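PDB 3S4L: CAS3 Metal dependent phosphohydrolase from Methanocaldococcus jannaschii, which cuts single-stranded DNA in a magnesium-dependent reaction, and single-stranded RNA without added metal, as the HD nuclease of CRISPR interference. Local coordinates for residues R41-L46 with K110-I115; G116-M121 with F206-L211; M59-K64 with L104-D109; E157-L162 with Y169-I174. All coordinates share one frame; numbering follows the deposited sequence.

Interaction 1 (R41-L46 with K110-I115); sequences RALEAL and KNLAFI
Leu43 of helix 36-43 sets both of its methyls against Leu112, while one of them also meets Ile115. Its CD2 lies 3.7 Å from Ile115 CD1 and 3.9 Å from Leu112 CD1. The other branch, CD1, comes within 4.0 Å of the same Leu112 methyl, so Leu112 CD1 rests against the fork of Leu43, the two side chains meeting at about a right angle. Leu112 does not point straight at the other segment; with CG anti to the backbone N (chi1 -177°), its CD1 branch reaches Leu43. Ile115 is stretched out, with CG1 anti to N and chi2 at -159°, which carries CD1 forward to meet two leucines. Leu46 comes to that methyl from a direction about a right angle away from Leu43, its CD1 3.9 Å from Ile115 CD1. All of the touching is methyl against methyl, without a polar bond between the segments, and Leu46 at the margin is less deeply buried than the other three.

The contact joins segment 41-46 to the first turns of helix 110-121. Ile207 of helix 204-215 packs on both Leu46 and Ile115, Leu50 from the following loop touches Leu43 and Leu112, and Phe107 of helix 91-107 lies against Leu112.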
loop_
_atom_site.group_PDB
_atom_site.type_symbol
_atom_site.label_atom_id
_atom_site.label_comp_id
_atom_site.label_asym_id
_atom_site.label_seq_id
_atom_site.Cartn_x
_atom_site.Cartn_y
_atom_site.Cartn_z
ATOM N N ARG A 41 1.676 -20.188 -0.237
ATOM C CA ARG A 41 0.631 -21.134 0.149
ATOM C C ARG A 41 -0.595 -20.465 0.788
ATOM O O ARG A 41 -1.695 -21.018 0.755
ATOM C CB ARG A 41 1.195 -22.278 1.006
ATOM C CG ARG A 41 1.750 -23.428 0.152
ATOM C CD ARG A 41 2.687 -24.332 0.921
ATOM N NE ARG A 41 2.178 -25.699 1.017
ATOM C CZ ARG A 41 2.187 -26.584 0.020
ATOM N NH1 ARG A 41 2.669 -26.249 -1.172
ATOM N NH2 ARG A 41 1.699 -27.807 0.212
ATOM N N ALA A 42 -0.401 -19.272 1.338
ATOM C CA ALA A 42 -1.492 -18.465 1.862
ATOM C C ALA A 42 -2.338 -17.946 0.709
ATOM O O ALA A 42 -3.560 -18.060 0.742
ATOM C CB ALA A 42 -0.948 -17.298 2.686
ATOM N N LEU A 43 -1.680 -17.366 -0.296
ATOM C CA LEU A 43 -2.344 -16.968 -1.540
ATOM C C LEU A 43 -3.094 -18.137 -2.166
ATOM O O LEU A 43 -4.135 -17.961 -2.791
ATOM C CB LEU A 43 -1.342 -16.418 -2.553
ATOM C CG LEU A 43 -0.799 -15.031 -2.239
ATOM C CD1 LEU A 43 0.205 -14.606 -3.289
ATOM C CD2 LEU A 43 -1.956 -14.021 -2.116
ATOM N N GLU A 44 -2.559 -19.331 -1.967
ATOM C CA GLU A 44 -3.089 -20.534 -2.580
ATOM C C GLU A 44 -4.346 -20.992 -1.852
ATOM O O GLU A 44 -5.112 -21.830 -2.353
ATOM C CB GLU A 44 -2.017 -21.629 -2.557
ATOM C CG GLU A 44 -2.203 -22.739 -3.575
ATOM C CD GLU A 44 -0.909 -23.503 -3.837
ATOM O OE1 GLU A 44 -0.473 -24.270 -2.946
ATOM O OE2 GLU A 44 -0.321 -23.322 -4.928
ATOM N N ALA A 45 -4.548 -20.438 -0.660
ATOM C CA ALA A 45 -5.712 -20.769 0.146
ATOM C C ALA A 45 -6.815 -19.745 -0.119
ATOM O O ALA A 45 -7.879 -19.787 0.493
ATOM C CB ALA A 45 -5.345 -20.809 1.616
ATOM N N LEU A 46 -6.529 -18.816 -1.028
ATOM C CA LEU A 46 -7.538 -17.929 -1.594
ATOM C C LEU A 46 -7.685 -18.248 -3.080
ATOM O O LEU A 46 -8.121 -17.411 -3.870
ATOM C CB LEU A 46 -7.133 -16.465 -1.413
ATOM C CG LEU A 46 -6.850 -15.978 0.013
ATOM C CD1 LEU A 46 -6.798 -14.462 0.044
ATOM C CD2 LEU A 46 -7.904 -16.492 0.967
ATOM N N LYS A 110 -7.807 -9.603 -10.314
ATOM C CA LYS A 110 -8.534 -8.716 -9.399
ATOM C C LYS A 110 -8.453 -9.133 -7.923
ATOM O O LYS A 110 -8.361 -8.281 -7.047
ATOM C CB LYS A 110 -10.006 -8.563 -9.813
ATOM C CG LYS A 110 -10.265 -7.609 -10.981
ATOM C CD LYS A 110 -11.775 -7.410 -11.279
ATOM C CE LYS A 110 -12.297 -8.393 -12.339
ATOM N NZ LYS A 110 -13.468 -7.869 -13.146
ATOM N N ASN A 111 -8.508 -10.432 -7.634
ATOM C CA ASN A 111 -8.417 -10.868 -6.241
ATOM C C ASN A 111 -7.033 -10.587 -5.624
ATOM O O ASN A 111 -6.932 -10.127 -4.483
ATOM C CB ASN A 111 -8.826 -12.339 -6.078
ATOM C CG ASN A 111 -10.312 -12.567 -6.326
ATOM O OD1 ASN A 111 -11.040 -11.644 -6.689
ATOM N ND2 ASN A 111 -10.763 -13.809 -6.150
ATOM N N LEU A 112 -5.971 -10.846 -6.381
ATOM C CA LEU A 112 -4.613 -10.568 -5.912
ATOM C C LEU A 112 -4.428 -9.070 -5.636
ATOM O O LEU A 112 -3.931 -8.675 -4.574
ATOM C CB LEU A 112 -3.575 -11.075 -6.922
ATOM C CG LEU A 112 -2.094 -10.925 -6.562
ATOM C CD1 LEU A 112 -1.747 -11.699 -5.283
ATOM C CD2 LEU A 112 -1.233 -11.393 -7.723
ATOM N N ALA A 113 -4.847 -8.237 -6.584
ATOM C CA ALA A 113 -4.755 -6.781 -6.431
ATOM C C ALA A 113 -5.573 -6.296 -5.223
ATOM O O ALA A 113 -5.131 -5.444 -4.437
ATOM C CB ALA A 113 -5.229 -6.105 -7.700
ATOM N N PHE A 114 -6.771 -6.846 -5.067
ATOM C CA PHE A 114 -7.571 -6.510 -3.903
ATOM C C PHE A 114 -6.827 -6.881 -2.628
ATOM O O PHE A 114 -6.691 -6.063 -1.716
ATOM C CB PHE A 114 -8.936 -7.206 -3.931
ATOM C CG PHE A 114 -9.741 -7.010 -2.664
ATOM C CD1 PHE A 114 -9.751 -7.984 -1.669
ATOM C CD2 PHE A 114 -10.477 -5.852 -2.462
ATOM C CE1 PHE A 114 -10.499 -7.805 -0.494
ATOM C CE2 PHE A 114 -11.216 -5.664 -1.292
ATOM C CZ PHE A 114 -11.224 -6.641 -0.311
ATOM N N ILE A 115 -6.344 -8.118 -2.549
ATOM C CA ILE A 115 -5.727 -8.564 -1.309
ATOM C C ILE A 115 -4.441 -7.791 -1.012
ATOM O O ILE A 115 -4.104 -7.544 0.143
ATOM C CB ILE A 115 -5.397 -10.043 -1.323
ATOM C CG1 ILE A 115 -4.815 -10.422 0.012
ATOM C CG2 ILE A 115 -4.303 -10.332 -2.313
ATOM C CD1 ILE A 115 -4.019 -11.665 -0.055
#

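Interaction 2 (G116-M121 with F206-L211); sequences GALTVM and FIVGTL
Leu211 can be followed outward from its backbone, because nearly every carbon of it meets Thr119. At the root, CB lies 3.9 Å from Thr119 CG2 and equally near its OG1. CG is a little farther on, 4.2 Å from Thr119 OG1, and at the tip CD1 closes to 3.5 Å from that oxygen. The leucine thus runs over the threonine side chain at about a right angle, with CG beside the backbone N (chi1 -55°), which carries CD1 to the threonine oxygen. Thr119 OG1 has its polar partner within its own helix: it is hydrogen-bonded to Ile115 O, one turn back, so the hydroxyl is satisfied although it is buried against a methyl.

One turn earlier on helix 204-215, Val208 fills the place beside Leu211. Here the backbones come close, with Thr119 CA only 5.3 Å from Val208 CA. Val208 CG1 rests 4.1 Å from Thr119 CA, while its other methyl, CG2, is 4.1 Å from Leu118 CD2.

The short helical segments cross at -73°, their axes 9.4 Å apart at closest approach. Such steep helix-on-helix packing builds the core of this predominantly helical HD domain. Helix 110-121 runs on toward His123 and His124, two ligands of the bound calcium ion and of the catalytic magnesium site, and Val120 O is hydrogen-bonded to His123 ND1. Val208 and Leu211 therefore back the helix that leads into the HD metal centre.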
loop_
_atom_site.group_PDB
_atom_site.type_symbol
_atom_site.label_atom_id
_atom_site.label_comp_id
_atom_site.label_asym_id
_atom_site.label_seq_id
_atom_site.Cartn_x
_atom_site.Cartn_y
_atom_site.Cartn_z
ATOM N N GLY A 116 -3.709 -7.426 -2.059
ATOM C CA GLY A 116 -2.503 -6.633 -1.875
ATOM C C GLY A 116 -2.870 -5.248 -1.379
ATOM O O GLY A 116 -2.271 -4.756 -0.431
ATOM N N ALA A 117 -3.871 -4.630 -2.006
ATOM C CA ALA A 117 -4.277 -3.279 -1.637
ATOM C C ALA A 117 -4.804 -3.215 -0.202
ATOM O O ALA A 117 -4.540 -2.254 0.529
ATOM C CB ALA A 117 -5.329 -2.745 -2.618
ATOM N N LEU A 118 -5.556 -4.240 0.187
ATOM C CA LEU A 118 -6.088 -4.355 1.541
ATOM C C LEU A 118 -4.966 -4.496 2.567
ATOM O O LEU A 118 -5.035 -3.938 3.654
ATOM C CB LEU A 118 -7.021 -5.567 1.634
ATOM C CG LEU A 118 -7.752 -5.786 2.961
ATOM C CD1 LEU A 118 -8.531 -4.529 3.352
ATOM C CD2 LEU A 118 -8.678 -6.986 2.845
ATOM N N THR A 119 -3.927 -5.244 2.215
ATOM C CA THR A 119 -2.790 -5.407 3.103
ATOM C C THR A 119 -2.156 -4.041 3.328
ATOM O O THR A 119 -1.815 -3.666 4.460
ATOM C CB THR A 119 -1.753 -6.356 2.481
ATOM O OG1 THR A 119 -2.348 -7.645 2.304
ATOM C CG2 THR A 119 -0.537 -6.477 3.379
ATOM N N VAL A 120 -2.002 -3.307 2.227
ATOM C CA VAL A 120 -1.445 -1.971 2.257
ATOM C C VAL A 120 -2.342 -0.990 3.045
ATOM O O VAL A 120 -1.847 -0.121 3.769
ATOM C CB VAL A 120 -1.222 -1.455 0.835
ATOM C CG1 VAL A 120 -1.156 0.072 0.839
ATOM C CG2 VAL A 120 0.056 -2.069 0.237
ATOM N N MET A 121 -3.657 -1.140 2.898
ATOM C CA MET A 121 -4.616 -0.282 3.579
ATOM C C MET A 121 -4.572 -0.564 5.079
ATOM O O MET A 121 -4.967 0.254 5.903
ATOM C CB MET A 121 -6.026 -0.545 3.039
ATOM C CG MET A 121 -7.036 0.589 3.292
ATOM S SD MET A 121 -8.742 0.075 3.001
ATOM C CE MET A 121 -8.875 0.290 1.238
ATOM N N PHE A 206 -5.648 -13.786 8.648
ATOM C CA PHE A 206 -4.456 -14.623 8.585
ATOM C C PHE A 206 -3.693 -14.394 7.274
ATOM O O PHE A 206 -2.460 -14.400 7.262
ATOM C CB PHE A 206 -4.827 -16.105 8.804
ATOM C CG PHE A 206 -4.335 -17.044 7.723
ATOM C CD1 PHE A 206 -3.217 -17.844 7.935
ATOM C CD2 PHE A 206 -5.002 -17.144 6.508
ATOM C CE1 PHE A 206 -2.763 -18.713 6.949
ATOM C CE2 PHE A 206 -4.550 -18.009 5.517
ATOM C CZ PHE A 206 -3.430 -18.795 5.741
ATOM N N ILE A 207 -4.417 -14.165 6.179
ATOM C CA ILE A 207 -3.760 -13.946 4.883
ATOM C C ILE A 207 -3.138 -12.552 4.795
ATOM O O ILE A 207 -1.930 -12.417 4.532
ATOM C CB ILE A 207 -4.703 -14.236 3.689
ATOM C CG1 ILE A 207 -4.179 -13.584 2.410
ATOM C CG2 ILE A 207 -6.084 -13.751 3.977
ATOM C CD1 ILE A 207 -3.064 -14.383 1.741
ATOM N N VAL A 208 -3.951 -11.525 5.044
ATOM C CA VAL A 208 -3.437 -10.177 5.263
ATOM C C VAL A 208 -2.359 -10.209 6.334
ATOM O O VAL A 208 -1.298 -9.594 6.188
ATOM C CB VAL A 208 -4.541 -9.219 5.753
ATOM C CG1 VAL A 208 -3.936 -7.888 6.193
ATOM C CG2 VAL A 208 -5.590 -9.016 4.688
ATOM N N GLY A 209 -2.645 -10.919 7.423
ATOM C CA GLY A 209 -1.688 -11.079 8.501
ATOM C C GLY A 209 -0.389 -11.684 8.012
ATOM O O GLY A 209 0.688 -11.278 8.432
ATOM N N THR A 210 -0.493 -12.644 7.098
ATOM C CA THR A 210 0.686 -13.297 6.507
ATOM C C THR A 210 1.491 -12.352 5.609
ATOM O O THR A 210 2.720 -12.327 5.664
ATOM C CB THR A 210 0.266 -14.534 5.661
ATOM O OG1 THR A 210 -0.589 -15.384 6.436
ATOM C CG2 THR A 210 1.481 -15.326 5.191
ATOM N N LEU A 211 0.808 -11.585 4.763
ATOM C CA LEU A 211 1.520 -10.677 3.867
ATOM C C LEU A 211 2.146 -9.542 4.670
ATOM O O LEU A 211 3.206 -9.027 4.314
ATOM C CB LEU A 211 0.592 -10.130 2.770
ATOM C CG LEU A 211 -0.144 -11.164 1.905
ATOM C CD1 LEU A 211 -0.949 -10.496 0.791
ATOM C CD2 LEU A 211 0.809 -12.157 1.325
#

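Interaction 3 (M59-K64 with L104-D109); sequences MKILIK and LKKFGD
A small apolar contact near the surface ties helix 52-65 to the C-terminal end of helix 91-107, with Ile61 on one side and Lys106 and Phe107 on the other. A single methyl does the work: Ile61 CD1 lies 4.0 Å from Phe107 CE2 and 4.1 Å from Lys106 CG. The isoleucine is extended, chi2 169°; its side chain and that of Phe107 run antiparallel past one another, and the methyl meets the ring obliquely. Lys106 contributes only the foot of its chain. Its CG stands anti to the backbone N, then the chain bends at chi2 (78°) and again at chi3, taking the ammonium end away from Ile61. That same CG also sits over one face of the Phe107 ring, 3.6 Å above the plane and offset toward the rim.

The ring is held by more of helix 52-65, touching Lys54, Glu57 and Phe58, and Glu57 also meets Lys106. Just beyond, Gly108 ends the helix with positive phi, and Asp109 N-caps the next one through a bond from Leu112 N to OD1.

With just 77 Å² buried, the contact between the segments is van der Waals and hydrophobic in character, and the lysine takes part through its aliphatic base while its charged end points elsewhere.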
loop_
_atom_site.group_PDB
_atom_site.type_symbol
_atom_site.label_atom_id
_atom_site.label_comp_id
_atom_site.label_asym_id
_atom_site.label_seq_id
_atom_site.Cartn_x
_atom_site.Cartn_y
_atom_site.Cartn_z
ATOM N N MET A 59 5.474 -9.222 -3.554
ATOM C CA MET A 59 5.910 -8.670 -2.271
ATOM C C MET A 59 6.714 -7.382 -2.435
ATOM O O MET A 59 6.534 -6.441 -1.658
ATOM C CB MET A 59 6.714 -9.696 -1.476
ATOM C CG MET A 59 5.851 -10.824 -0.922
ATOM S SD MET A 59 4.478 -10.183 0.090
ATOM C CE MET A 59 5.426 -9.298 1.322
ATOM N N LYS A 60 7.593 -7.343 -3.437
ATOM C CA LYS A 60 8.381 -6.149 -3.716
ATOM C C LYS A 60 7.497 -4.942 -4.024
ATOM O O LYS A 60 7.862 -3.799 -3.755
ATOM C CB LYS A 60 9.310 -6.372 -4.908
ATOM C CG LYS A 60 10.535 -7.244 -4.660
ATOM C CD LYS A 60 11.372 -7.303 -5.936
ATOM C CE LYS A 60 12.134 -8.600 -6.070
ATOM N NZ LYS A 60 12.710 -8.724 -7.435
ATOM N N ILE A 61 6.347 -5.189 -4.628
ATOM C CA ILE A 61 5.474 -4.077 -4.957
ATOM C C ILE A 61 4.805 -3.522 -3.697
ATOM O O ILE A 61 4.732 -2.308 -3.516
ATOM C CB ILE A 61 4.446 -4.444 -6.032
ATOM C CG1 ILE A 61 5.168 -4.688 -7.345
ATOM C CG2 ILE A 61 3.448 -3.320 -6.205
ATOM C CD1 ILE A 61 4.310 -5.310 -8.411
ATOM N N LEU A 62 4.354 -4.412 -2.817
ATOM C CA LEU A 62 3.805 -3.999 -1.530
ATOM C C LEU A 62 4.855 -3.223 -0.757
ATOM O O LEU A 62 4.568 -2.215 -0.108
ATOM C CB LEU A 62 3.398 -5.220 -0.711
ATOM C CG LEU A 62 2.357 -6.094 -1.379
ATOM C CD1 LEU A 62 1.783 -7.046 -0.337
ATOM C CD2 LEU A 62 1.270 -5.215 -1.993
ATOM N N ILE A 63 6.080 -3.717 -0.822
ATOM C CA ILE A 63 7.173 -3.082 -0.134
ATOM C C ILE A 63 7.343 -1.687 -0.711
ATOM O O ILE A 63 7.427 -0.706 0.024
ATOM C CB ILE A 63 8.464 -3.923 -0.262
ATOM C CG1 ILE A 63 8.348 -5.185 0.602
ATOM C CG2 ILE A 63 9.698 -3.114 0.156
ATOM C CD1 ILE A 63 9.316 -6.283 0.231
ATOM N N LYS A 64 7.354 -1.579 -2.031
ATOM C CA LYS A 64 7.640 -0.292 -2.628
ATOM C C LYS A 64 6.484 0.703 -2.499
ATOM O O LYS A 64 6.689 1.911 -2.453
ATOM C CB LYS A 64 8.040 -0.472 -4.095
ATOM C CG LYS A 64 9.386 -1.171 -4.291
ATOM C CD LYS A 64 9.614 -1.507 -5.755
ATOM C CE LYS A 64 11.043 -1.964 -6.010
ATOM N NZ LYS A 64 11.199 -2.444 -7.422
ATOM N N LEU A 104 -3.147 -4.725 -10.391
ATOM C CA LEU A 104 -4.058 -5.231 -11.406
ATOM C C LEU A 104 -3.358 -5.215 -12.755
ATOM O O LEU A 104 -3.467 -6.168 -13.534
ATOM C CB LEU A 104 -5.324 -4.374 -11.478
ATOM C CG LEU A 104 -6.661 -5.068 -11.729
ATOM C CD1 LEU A 104 -7.595 -4.133 -12.485
ATOM C CD2 LEU A 104 -6.517 -6.387 -12.469
ATOM N N LYS A 105 -2.635 -4.133 -13.034
ATOM C CA LYS A 105 -1.891 -4.046 -14.294
ATOM C C LYS A 105 -0.840 -5.155 -14.406
ATOM O O LYS A 105 -0.818 -5.912 -15.370
ATOM C CB LYS A 105 -1.207 -2.687 -14.428
ATOM C CG LYS A 105 -0.578 -2.466 -15.783
ATOM C CD LYS A 105 -1.628 -2.138 -16.819
ATOM C CE LYS A 105 -1.054 -2.213 -18.233
ATOM N NZ LYS A 105 0.403 -1.876 -18.282
ATOM N N LYS A 106 0.010 -5.255 -13.392
ATOM C CA LYS A 106 1.139 -6.181 -13.409
ATOM C C LYS A 106 0.726 -7.653 -13.469
ATOM O O LYS A 106 1.368 -8.444 -14.157
ATOM C CB LYS A 106 2.067 -5.929 -12.205
ATOM C CG LYS A 106 3.208 -6.941 -12.053
ATOM C CD LYS A 106 4.351 -6.676 -13.036
ATOM C CE LYS A 106 4.792 -7.955 -13.766
ATOM N NZ LYS A 106 5.909 -7.717 -14.734
ATOM N N PHE A 107 -0.339 -8.026 -12.764
ATOM C CA PHE A 107 -0.698 -9.438 -12.670
ATOM C C PHE A 107 -2.049 -9.839 -13.281
ATOM O O PHE A 107 -2.341 -11.029 -13.385
ATOM C CB PHE A 107 -0.669 -9.902 -11.217
ATOM C CG PHE A 107 0.679 -9.785 -10.553
ATOM C CD1 PHE A 107 1.674 -10.733 -10.781
ATOM C CD2 PHE A 107 0.938 -8.751 -9.659
ATOM C CE1 PHE A 107 2.910 -10.637 -10.146
ATOM C CE2 PHE A 107 2.180 -8.650 -9.019
ATOM C CZ PHE A 107 3.160 -9.594 -9.262
ATOM N N GLY A 108 -2.875 -8.865 -13.662
ATOM C CA GLY A 108 -4.198 -9.149 -14.206
ATOM C C GLY A 108 -5.089 -10.091 -13.394
ATOM O O GLY A 108 -5.801 -10.922 -13.973
ATOM N N ASP A 109 -5.054 -9.968 -12.063
ATOM C CA ASP A 109 -5.860 -10.807 -11.156
ATOM C C ASP A 109 -6.537 -9.934 -10.094
ATOM O O ASP A 109 -5.915 -9.556 -9.097
ATOM C CB ASP A 109 -4.980 -11.893 -10.486
ATOM C CG ASP A 109 -5.774 -12.800 -9.517
ATOM O OD1 ASP A 109 -6.675 -12.297 -8.815
ATOM O OD2 ASP A 109 -5.502 -14.020 -9.458
#

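Interaction 4 (E157-L162 with Y169-I174); sequences EDFEDL and YSIGDI
Glu160 is the odd element: a carboxylate that turns toward the loop following its own helix and meets a backbone N there; its approach to Ser170 OG is too short in the model to interpret. The loop fits an ST turn, with Ser170 OG accepting from Gly172 N, though that oxygen's place is doubtful. Glu160 sits in the first turn of helix 159-167, and the loop leaves that helix's far end, so the contact folds a helix and its exit back on each other at the margin of the HD domain.

The glutamate has CG anti to the backbone N, and a bend at chi2 (75°) curls the carboxylate toward the loop. Its OE1 receives a weak, bent hydrogen bond from Ile171 N, 3.4 Å long with an angle of 135° at the hydrogen. Lys164, one turn along the helix, lies at long, weak ion-pair range of OE2, whose exact place is doubtful.

Beside this polar half lies an apolar one. Ile171 crosses Phe159 at about a right angle, its CG1 3.9 Å from Phe159 CE2, approaching the ring obliquely. Tyr98 of helix 91-107 meets the same ring and also touches Ile171, so the pair borders that helix too. The tip of Ile171 bridges both halves: CD1 lies 3.9 Å from Glu160 CB and 3.6 Å from Glu160 OE1.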
loop_
_atom_site.group_PDB
_atom_site.type_symbol
_atom_site.label_atom_id
_atom_site.label_comp_id
_atom_site.label_asym_id
_atom_site.label_seq_id
_atom_site.Cartn_x
_atom_site.Cartn_y
_atom_site.Cartn_z
ATOM N N GLU A 157 4.121 17.197 -7.073
ATOM C CA GLU A 157 4.312 17.428 -8.502
ATOM C C GLU A 157 5.151 16.329 -9.162
ATOM O O GLU A 157 4.834 15.866 -10.262
ATOM C CB GLU A 157 4.981 18.793 -8.716
ATOM C CG GLU A 157 5.150 19.187 -10.168
ATOM C CD GLU A 157 6.219 20.248 -10.365
ATOM O OE1 GLU A 157 5.999 21.413 -9.952
ATOM O OE2 GLU A 157 7.285 19.912 -10.933
ATOM N N ASP A 158 6.220 15.917 -8.485
ATOM C CA ASP A 158 7.131 14.906 -9.016
ATOM C C ASP A 158 6.493 13.516 -9.132
ATOM O O ASP A 158 7.135 12.584 -9.606
ATOM C CB ASP A 158 8.391 14.783 -8.134
ATOM C CG ASP A 158 9.209 16.071 -8.064
ATOM O OD1 ASP A 158 8.968 17.003 -8.866
ATOM O OD2 ASP A 158 10.116 16.143 -7.202
ATOM N N PHE A 159 5.237 13.379 -8.718
ATOM C CA PHE A 159 4.658 12.058 -8.437
ATOM C C PHE A 159 4.864 10.975 -9.496
ATOM O O PHE A 159 5.377 9.894 -9.190
ATOM C CB PHE A 159 3.166 12.154 -8.120
ATOM C CG PHE A 159 2.545 10.829 -7.808
ATOM C CD1 PHE A 159 2.986 10.090 -6.712
ATOM C CD2 PHE A 159 1.538 10.303 -8.620
ATOM C CE1 PHE A 159 2.422 8.850 -6.414
ATOM C CE2 PHE A 159 0.964 9.058 -8.335
ATOM C CZ PHE A 159 1.405 8.330 -7.223
ATOM N N GLU A 160 4.418 11.254 -10.720
ATOM C CA GLU A 160 4.541 10.322 -11.833
ATOM C C GLU A 160 5.979 9.828 -11.977
ATOM O O GLU A 160 6.223 8.625 -12.085
ATOM C CB GLU A 160 4.060 10.978 -13.130
ATOM C CG GLU A 160 4.662 10.391 -14.409
ATOM C CD GLU A 160 4.076 9.042 -14.784
ATOM O OE1 GLU A 160 4.106 8.113 -13.943
ATOM O OE2 GLU A 160 3.589 8.911 -15.930
ATOM N N ASP A 161 6.921 10.767 -11.972
ATOM C CA ASP A 161 8.335 10.433 -12.040
ATOM C C ASP A 161 8.743 9.549 -10.861
ATOM O O ASP A 161 9.407 8.523 -11.044
ATOM C CB ASP A 161 9.190 11.702 -12.120
ATOM C CG ASP A 161 10.273 11.745 -11.064
ATOM O OD1 ASP A 161 11.274 11.010 -11.212
ATOM O OD2 ASP A 161 10.126 12.517 -10.091
ATOM N N LEU A 162 8.314 9.927 -9.658
ATOM C CA LEU A 162 8.567 9.117 -8.464
ATOM C C LEU A 162 8.123 7.670 -8.650
ATOM O O LEU A 162 8.870 6.747 -8.323
ATOM C CB LEU A 162 7.894 9.717 -7.230
ATOM C CG LEU A 162 8.005 8.856 -5.969
ATOM C CD1 LEU A 162 9.447 8.775 -5.496
ATOM C CD2 LEU A 162 7.112 9.388 -4.852
ATOM N N TYR A 169 7.118 2.242 -14.288
ATOM C CA TYR A 169 6.205 2.752 -15.306
ATOM C C TYR A 169 5.155 3.753 -14.822
ATOM O O TYR A 169 5.246 4.277 -13.710
ATOM C CB TYR A 169 5.574 1.627 -16.129
ATOM C CG TYR A 169 4.910 0.547 -15.331
ATOM C CD1 TYR A 169 3.531 0.514 -15.193
ATOM C CD2 TYR A 169 5.659 -0.441 -14.714
ATOM C CE1 TYR A 169 2.910 -0.481 -14.461
ATOM C CE2 TYR A 169 5.050 -1.442 -13.975
ATOM C CZ TYR A 169 3.676 -1.456 -13.855
ATOM O OH TYR A 169 3.063 -2.444 -13.125
ATOM N N SER A 170 4.168 4.010 -15.680
ATOM C CA SER A 170 3.406 5.260 -15.647
ATOM C C SER A 170 1.957 5.136 -15.192
ATOM O O SER A 170 1.144 4.486 -15.856
ATOM C CB SER A 170 3.452 5.884 -17.051
ATOM O OG SER A 170 2.807 7.140 -17.111
ATOM N N ILE A 171 1.635 5.781 -14.069
ATOM C CA ILE A 171 0.245 5.880 -13.607
ATOM C C ILE A 171 -0.587 6.786 -14.518
ATOM O O ILE A 171 -1.767 7.020 -14.261
ATOM C CB ILE A 171 0.114 6.381 -12.142
ATOM C CG1 ILE A 171 1.227 7.381 -11.798
ATOM C CG2 ILE A 171 0.102 5.208 -11.172
ATOM C CD1 ILE A 171 0.975 8.771 -12.357
ATOM N N GLY A 172 0.036 7.316 -15.565
ATOM C CA GLY A 172 -0.713 7.947 -16.630
ATOM C C GLY A 172 -1.395 6.837 -17.407
ATOM O O GLY A 172 -2.615 6.847 -17.592
ATOM N N ASP A 173 -0.597 5.860 -17.833
ATOM C CA ASP A 173 -1.080 4.739 -18.633
ATOM C C ASP A 173 -2.119 3.850 -17.939
ATOM O O ASP A 173 -2.646 2.930 -18.562
ATOM N N ILE A 174 -2.406 4.109 -16.660
ATOM C CA ILE A 174 -3.457 3.368 -15.936
ATOM C C ILE A 174 -4.054 4.109 -14.732
ATOM O O ILE A 174 -4.889 5.012 -14.879
ATOM C CB ILE A 174 -2.982 1.956 -15.487
ATOM C CG1 ILE A 174 -1.461 1.929 -15.278
ATOM C CG2 ILE A 174 -3.419 0.888 -16.495
ATOM C CD1 ILE A 174 -1.040 2.043 -13.836
#

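Interactions 1 and 2 belong to the buried interior and share helix 110-121, whose successive turns pack on helix 36-43 and then on helix 204-215; Ile207 and Leu211 touch Ile115, making the two one continuous apolar cluster. Interaction 3 lies nearer the surface and, along the chain, is nested inside the loop closed by interaction 1. It borders interaction 1 through Phe107 and Leu112, and interaction 2 through Met59 and Leu62. Interaction 4 is also peripheral, its centre about 24 Å from that of interaction 2, but Tyr169 and Ile174 reach the lysines of 104-109. Across their segments the first three rely on apolar packing; interaction 4 adds a weak carboxylate-to-backbone hydrogen bond.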